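Local coordinates for protein prolyl-tRNA synthetase (Giardia lamblia ATCC 50803, PDB 3IAL) that probably joins L-proline to tRNA(Pro) at the expense of ATP, by way of a prolyl-adenylate intermediate, at residues I197-L209 / K425-N437. Numbering follows the deposited sequence.
Sequences IFSDELCFKGQKL and KARLKEKAFAFHN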
loop_
_atom_site.group_PDB
_atom_site.type_symbol
_atom_site.label_atom_id
_atom_site.label_comp_id
_atom_site.label_asym_id
_atom_site.label_seq_id
_atom_site.Cartn_x
_atom_site.Cartn_y
_atom_site.Cartn_z
ATOM N N ILE B 197 -4.756 9.504 -14.255
ATOM C CA ILE B 197 -5.353 8.264 -13.747
ATOM C C ILE B 197 -6.602 7.912 -14.531
ATOM O O ILE B 197 -6.721 6.808 -15.065
ATOM C CB ILE B 197 -5.738 8.362 -12.256
ATOM C CG1 ILE B 197 -4.507 8.584 -11.384
ATOM C CG2 ILE B 197 -6.458 7.095 -11.803
ATOM C CD1 ILE B 197 -4.847 9.116 -9.979
ATOM N N PHE B 198 -7.534 8.858 -14.593
ATOM C CA PHE B 198 -8.872 8.610 -15.141
ATOM C C PHE B 198 -8.828 8.384 -16.658
ATOM O O PHE B 198 -9.417 7.429 -17.168
ATOM C CB PHE B 198 -9.794 9.802 -14.875
ATOM C CG PHE B 198 -10.237 9.971 -13.429
ATOM C CD1 PHE B 198 -9.509 9.458 -12.360
ATOM C CD2 PHE B 198 -11.387 10.711 -13.153
ATOM C CE1 PHE B 198 -9.936 9.663 -11.037
ATOM C CE2 PHE B 198 -11.823 10.909 -11.844
ATOM C CZ PHE B 198 -11.092 10.387 -10.782
ATOM N N SER B 199 -8.148 9.285 -17.371
ATOM C CA SER B 199 -8.193 9.324 -18.842
ATOM C C SER B 199 -7.024 8.611 -19.534
ATOM O O SER B 199 -7.248 7.710 -20.337
ATOM C CB SER B 199 -8.296 10.771 -19.330
ATOM O OG SER B 199 -9.549 11.331 -18.953
ATOM N N ASP B 200 -5.789 8.997 -19.228
ATOM C CA ASP B 200 -4.629 8.380 -19.885
ATOM C C ASP B 200 -4.542 6.886 -19.577
ATOM O O ASP B 200 -4.197 6.090 -20.455
ATOM C CB ASP B 200 -3.311 9.048 -19.472
ATOM C CG ASP B 200 -3.224 10.515 -19.874
ATOM O OD1 ASP B 200 -4.110 11.034 -20.585
ATOM O OD2 ASP B 200 -2.241 11.159 -19.473
ATOM N N GLU B 201 -4.853 6.507 -18.337
ATOM C CA GLU B 201 -4.688 5.120 -17.895
ATOM C C GLU B 201 -5.992 4.307 -17.852
ATOM O O GLU B 201 -6.035 3.198 -18.386
ATOM C CB GLU B 201 -3.957 5.079 -16.552
ATOM C CG GLU B 201 -2.510 5.612 -16.640
ATOM C CD GLU B 201 -1.585 4.720 -17.471
ATOM O OE1 GLU B 201 -1.577 3.493 -17.266
ATOM O OE2 GLU B 201 -0.850 5.254 -18.322
ATOM N N LEU B 202 -7.053 4.850 -17.255
ATOM C CA LEU B 202 -8.324 4.114 -17.159
ATOM C C LEU B 202 -9.293 4.413 -18.287
ATOM O O LEU B 202 -10.397 3.882 -18.301
ATOM C CB LEU B 202 -9.003 4.348 -15.805
ATOM C CG LEU B 202 -8.181 3.872 -14.613
ATOM C CD1 LEU B 202 -8.891 4.273 -13.321
ATOM C CD2 LEU B 202 -7.917 2.360 -14.679
ATOM N N CYS B 203 -8.874 5.248 -19.237
ATOM C CA CYS B 203 -9.622 5.475 -20.475
ATOM C C CYS B 203 -11.067 5.937 -20.317
ATOM O O CYS B 203 -11.915 5.570 -21.131
ATOM C CB CYS B 203 -9.599 4.206 -21.332
ATOM S SG CYS B 203 -7.955 3.610 -21.690
ATOM N N PHE B 204 -11.359 6.735 -19.293
ATOM C CA PHE B 204 -12.688 7.361 -19.172
ATOM C C PHE B 204 -12.596 8.850 -18.818
ATOM O O PHE B 204 -11.520 9.371 -18.539
ATOM C CB PHE B 204 -13.595 6.590 -18.195
ATOM C CG PHE B 204 -13.240 6.767 -16.740
ATOM C CD1 PHE B 204 -13.731 7.845 -16.018
ATOM C CD2 PHE B 204 -12.425 5.843 -16.090
ATOM C CE1 PHE B 204 -13.411 8.009 -14.670
ATOM C CE2 PHE B 204 -12.094 6.005 -14.741
ATOM C CZ PHE B 204 -12.588 7.084 -14.033
ATOM N N LYS B 205 -13.741 9.517 -18.854
ATOM C CA LYS B 205 -13.831 10.961 -18.714
ATOM C C LYS B 205 -14.846 11.306 -17.631
ATOM O O LYS B 205 -15.812 10.579 -17.422
ATOM C CB LYS B 205 -14.292 11.559 -20.051
ATOM C CG LYS B 205 -14.153 13.050 -20.149
ATOM C CD LYS B 205 -14.627 13.560 -21.485
ATOM C CE LYS B 205 -14.743 15.084 -21.471
ATOM N NZ LYS B 205 -15.211 15.616 -22.796
ATOM N N GLY B 206 -14.625 12.426 -16.958
ATOM C CA GLY B 206 -15.578 12.959 -15.999
ATOM C C GLY B 206 -15.817 14.426 -16.282
ATOM O O GLY B 206 -14.989 15.074 -16.914
ATOM N N GLN B 207 -16.948 14.953 -15.815
ATOM C CA GLN B 207 -17.222 16.387 -15.930
ATOM C C GLN B 207 -16.579 17.154 -14.779
ATOM O O GLN B 207 -16.985 17.008 -13.624
ATOM C CB GLN B 207 -18.729 16.664 -15.945
ATOM C CG GLN B 207 -19.080 18.142 -16.117
ATOM C CD GLN B 207 -18.597 18.718 -17.442
ATOM O OE1 GLN B 207 -18.914 18.194 -18.509
ATOM N NE2 GLN B 207 -17.841 19.806 -17.379
ATOM N N LYS B 208 -15.575 17.970 -15.102
ATOM C CA LYS B 208 -14.941 18.849 -14.126
ATOM C C LYS B 208 -15.873 20.008 -13.796
ATOM O O LYS B 208 -16.271 20.744 -14.693
ATOM C CB LYS B 208 -13.622 19.389 -14.672
ATOM C CG LYS B 208 -13.059 20.573 -13.883
ATOM C CD LYS B 208 -11.596 20.829 -14.229
ATOM C CE LYS B 208 -11.024 21.976 -13.417
ATOM N NZ LYS B 208 -9.558 22.102 -13.649
ATOM N N LEU B 209 -16.207 20.169 -12.515
ATOM C CA LEU B 209 -17.077 21.251 -12.068
ATOM C C LEU B 209 -16.586 21.920 -10.802
ATOM O O LEU B 209 -15.962 21.289 -9.955
ATOM C CB LEU B 209 -18.480 20.720 -11.784
ATOM C CG LEU B 209 -19.242 20.065 -12.928
ATOM C CD1 LEU B 209 -20.477 19.373 -12.375
ATOM C CD2 LEU B 209 -19.601 21.086 -14.010
ATOM N N LYS B 425 -6.552 0.220 -25.538
ATOM C CA LYS B 425 -6.768 1.407 -24.712
ATOM C C LYS B 425 -7.425 2.534 -25.484
ATOM O O LYS B 425 -8.385 3.137 -25.010
ATOM C CB LYS B 425 -5.435 1.934 -24.173
ATOM C CG LYS B 425 -4.965 1.292 -22.884
ATOM C CD LYS B 425 -3.624 1.856 -22.447
ATOM C CE LYS B 425 -3.725 3.304 -21.958
ATOM N NZ LYS B 425 -2.444 3.733 -21.339
ATOM N N ALA B 426 -6.885 2.825 -26.669
ATOM C CA ALA B 426 -7.374 3.925 -27.496
ATOM C C ALA B 426 -8.814 3.698 -27.976
ATOM O O ALA B 426 -9.584 4.658 -28.053
ATOM C CB ALA B 426 -6.429 4.184 -28.683
ATOM N N ARG B 427 -9.187 2.448 -28.272
ATOM C CA ARG B 427 -10.591 2.134 -28.591
ATOM C C ARG B 427 -11.505 2.288 -27.362
ATOM O O ARG B 427 -12.605 2.833 -27.474
ATOM C CB ARG B 427 -10.751 0.727 -29.179
ATOM C CG ARG B 427 -10.128 0.552 -30.561
ATOM C CD ARG B 427 -10.451 -0.807 -31.173
ATOM N NE ARG B 427 -10.057 -1.939 -30.331
ATOM C CZ ARG B 427 -8.873 -2.551 -30.354
ATOM N NH1 ARG B 427 -7.902 -2.156 -31.175
ATOM N NH2 ARG B 427 -8.652 -3.575 -29.539
ATOM N N LEU B 428 -11.062 1.812 -26.197
ATOM C CA LEU B 428 -11.843 1.985 -24.963
ATOM C C LEU B 428 -12.069 3.479 -24.671
ATOM O O LEU B 428 -13.182 3.899 -24.339
ATOM C CB LEU B 428 -11.147 1.330 -23.764
ATOM C CG LEU B 428 -10.994 -0.197 -23.714
ATOM C CD1 LEU B 428 -10.362 -0.593 -22.372
ATOM C CD2 LEU B 428 -12.305 -0.945 -23.920
ATOM N N LYS B 429 -11.001 4.261 -24.813
ATOM C CA LYS B 429 -11.008 5.704 -24.552
ATOM C C LYS B 429 -11.990 6.440 -25.455
ATOM O O LYS B 429 -12.816 7.223 -24.981
ATOM C CB LYS B 429 -9.597 6.262 -24.771
ATOM C CG LYS B 429 -9.290 7.575 -24.095
ATOM C CD LYS B 429 -7.805 7.902 -24.275
ATOM C CE LYS B 429 -7.456 9.285 -23.768
ATOM N NZ LYS B 429 -8.064 10.363 -24.602
ATOM N N GLU B 430 -11.887 6.183 -26.757
ATOM C CA GLU B 430 -12.765 6.798 -27.746
ATOM C C GLU B 430 -14.236 6.469 -27.464
ATOM O O GLU B 430 -15.105 7.328 -27.575
ATOM C CB GLU B 430 -12.371 6.337 -29.162
ATOM C CG GLU B 430 -13.140 7.009 -30.301
ATOM C CD GLU B 430 -12.945 8.527 -30.342
ATOM O OE1 GLU B 430 -11.783 8.981 -30.428
ATOM O OE2 GLU B 430 -13.956 9.264 -30.286
ATOM N N LYS B 431 -14.506 5.219 -27.110
ATOM C CA LYS B 431 -15.868 4.780 -26.829
ATOM C C LYS B 431 -16.383 5.398 -25.507
ATOM O O LYS B 431 -17.533 5.821 -25.427
ATOM C CB LYS B 431 -15.919 3.247 -26.809
ATOM C CG LYS B 431 -17.322 2.634 -26.792
ATOM C CD LYS B 431 -17.251 1.129 -27.095
ATOM C CE LYS B 431 -18.537 0.383 -26.712
ATOM N NZ LYS B 431 -18.570 -0.019 -25.259
ATOM N N ALA B 432 -15.526 5.474 -24.490
ATOM C CA ALA B 432 -15.896 6.090 -23.205
ATOM C C ALA B 432 -16.135 7.600 -23.317
ATOM O O ALA B 432 -17.080 8.128 -22.730
ATOM C CB ALA B 432 -14.828 5.816 -22.151
ATOM N N PHE B 433 -15.272 8.287 -24.059
ATOM C CA PHE B 433 -15.403 9.735 -24.242
ATOM C C PHE B 433 -16.646 10.053 -25.070
ATOM O O PHE B 433 -17.343 11.030 -24.801
ATOM C CB PHE B 433 -14.159 10.317 -24.924
ATOM C CG PHE B 433 -13.003 10.572 -23.988
ATOM C CD1 PHE B 433 -12.710 9.699 -22.941
ATOM C CD2 PHE B 433 -12.185 11.674 -24.176
ATOM C CE1 PHE B 433 -11.634 9.934 -22.094
ATOM C CE2 PHE B 433 -11.104 11.913 -23.336
ATOM C CZ PHE B 433 -10.833 11.035 -22.288
ATOM N N ALA B 434 -16.916 9.233 -26.080
ATOM C CA ALA B 434 -18.123 9.409 -26.889
ATOM C C ALA B 434 -19.343 9.256 -25.992
ATOM O O ALA B 434 -20.285 10.037 -26.093
ATOM C CB ALA B 434 -18.164 8.408 -28.050
ATOM N N PHE B 435 -19.306 8.269 -25.096
ATOM C CA PHE B 435 -20.413 8.049 -24.168
ATOM C C PHE B 435 -20.655 9.250 -23.265
ATOM O O PHE B 435 -21.802 9.670 -23.086
ATOM C CB PHE B 435 -20.189 6.823 -23.298
ATOM C CG PHE B 435 -21.236 6.655 -22.243
ATOM C CD1 PHE B 435 -22.525 6.270 -22.590
ATOM C CD2 PHE B 435 -20.955 6.922 -20.918
ATOM C CE1 PHE B 435 -23.513 6.129 -21.618
ATOM C CE2 PHE B 435 -21.937 6.783 -19.944
ATOM C CZ PHE B 435 -23.211 6.378 -20.296
ATOM N N HIS B 436 -19.580 9.790 -22.692
ATOM C CA HIS B 436 -19.674 11.000 -21.884
ATOM C C HIS B 436 -20.270 12.151 -22.702
ATOM O O HIS B 436 -21.250 12.775 -22.285
ATOM C CB HIS B 436 -18.307 11.422 -21.345
ATOM C CG HIS B 436 -18.312 12.786 -20.728
ATOM N ND1 HIS B 436 -18.550 12.993 -19.389
ATOM C CD2 HIS B 436 -18.139 14.014 -21.274
ATOM C CE1 HIS B 436 -18.514 14.289 -19.134
ATOM N NE2 HIS B 436 -18.267 14.929 -20.260
ATOM N N ASN B 437 -19.686 12.410 -23.870
ATOM C CA ASN B 437 -20.147 13.507 -24.736
ATOM C C ASN B 437 -21.626 13.382 -25.130
ATOM O O ASN B 437 -22.334 14.379 -25.206
ATOM C CB ASN B 437 -19.251 13.642 -25.982
ATOM C CG ASN B 437 -17.836 14.108 -25.639
ATOM O OD1 ASN B 437 -17.630 14.822 -24.662
ATOM N ND2 ASN B 437 -16.858 13.711 -26.452
HETATM O O HOH W 1 -1.767 1.968 -19.313
HETATM O O HOH W 2 -18.457 11.083 -17.538
HETATM O O HOH W 3 -16.336 8.247 -19.674
#
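Lys205 reaches out from the loop 202-206 and runs between two aromatic rings of helix 425-437. Its CB sits over one face of the Phe433 ring, 4.0 Å from the centroid, and its CD over a face of His436, both CH-pi contacts. With CG anti to the backbone N (chi1 -168°) and the chain extended beyond, NZ donates a hydrogen bond to Asn437 OD1 (3.2 Å), in the carbonyl plane and on a lone pair. Phe433 CZ meets Ser199 OG, which donates a hydrogen bond to Phe204 O (2.8 Å) and so ties the helix end to the loop. Cys203, with positive phi just past that end, packs its CB against Leu428 and Lys429; its O receives a nearly straight CA-H...O contact from Lys429 CA (3.5 Å). At the far end, Lys425 NZ makes a weak hydrogen bond to Asp200 O (3.1 Å) and a long salt bridge with Glu201 OE2; a water accepting from Lys425 NZ and donating to Glu201 OE1 bridges the same pair. One water joins Lys205 N to Ala432 O, another Lys205 O to His436 ND1. Behind the loop, Phe204 lies on Cys280 and Val228. The arrangement docks helix 416-438 against the helix-to-strand turn of the class II synthetase core.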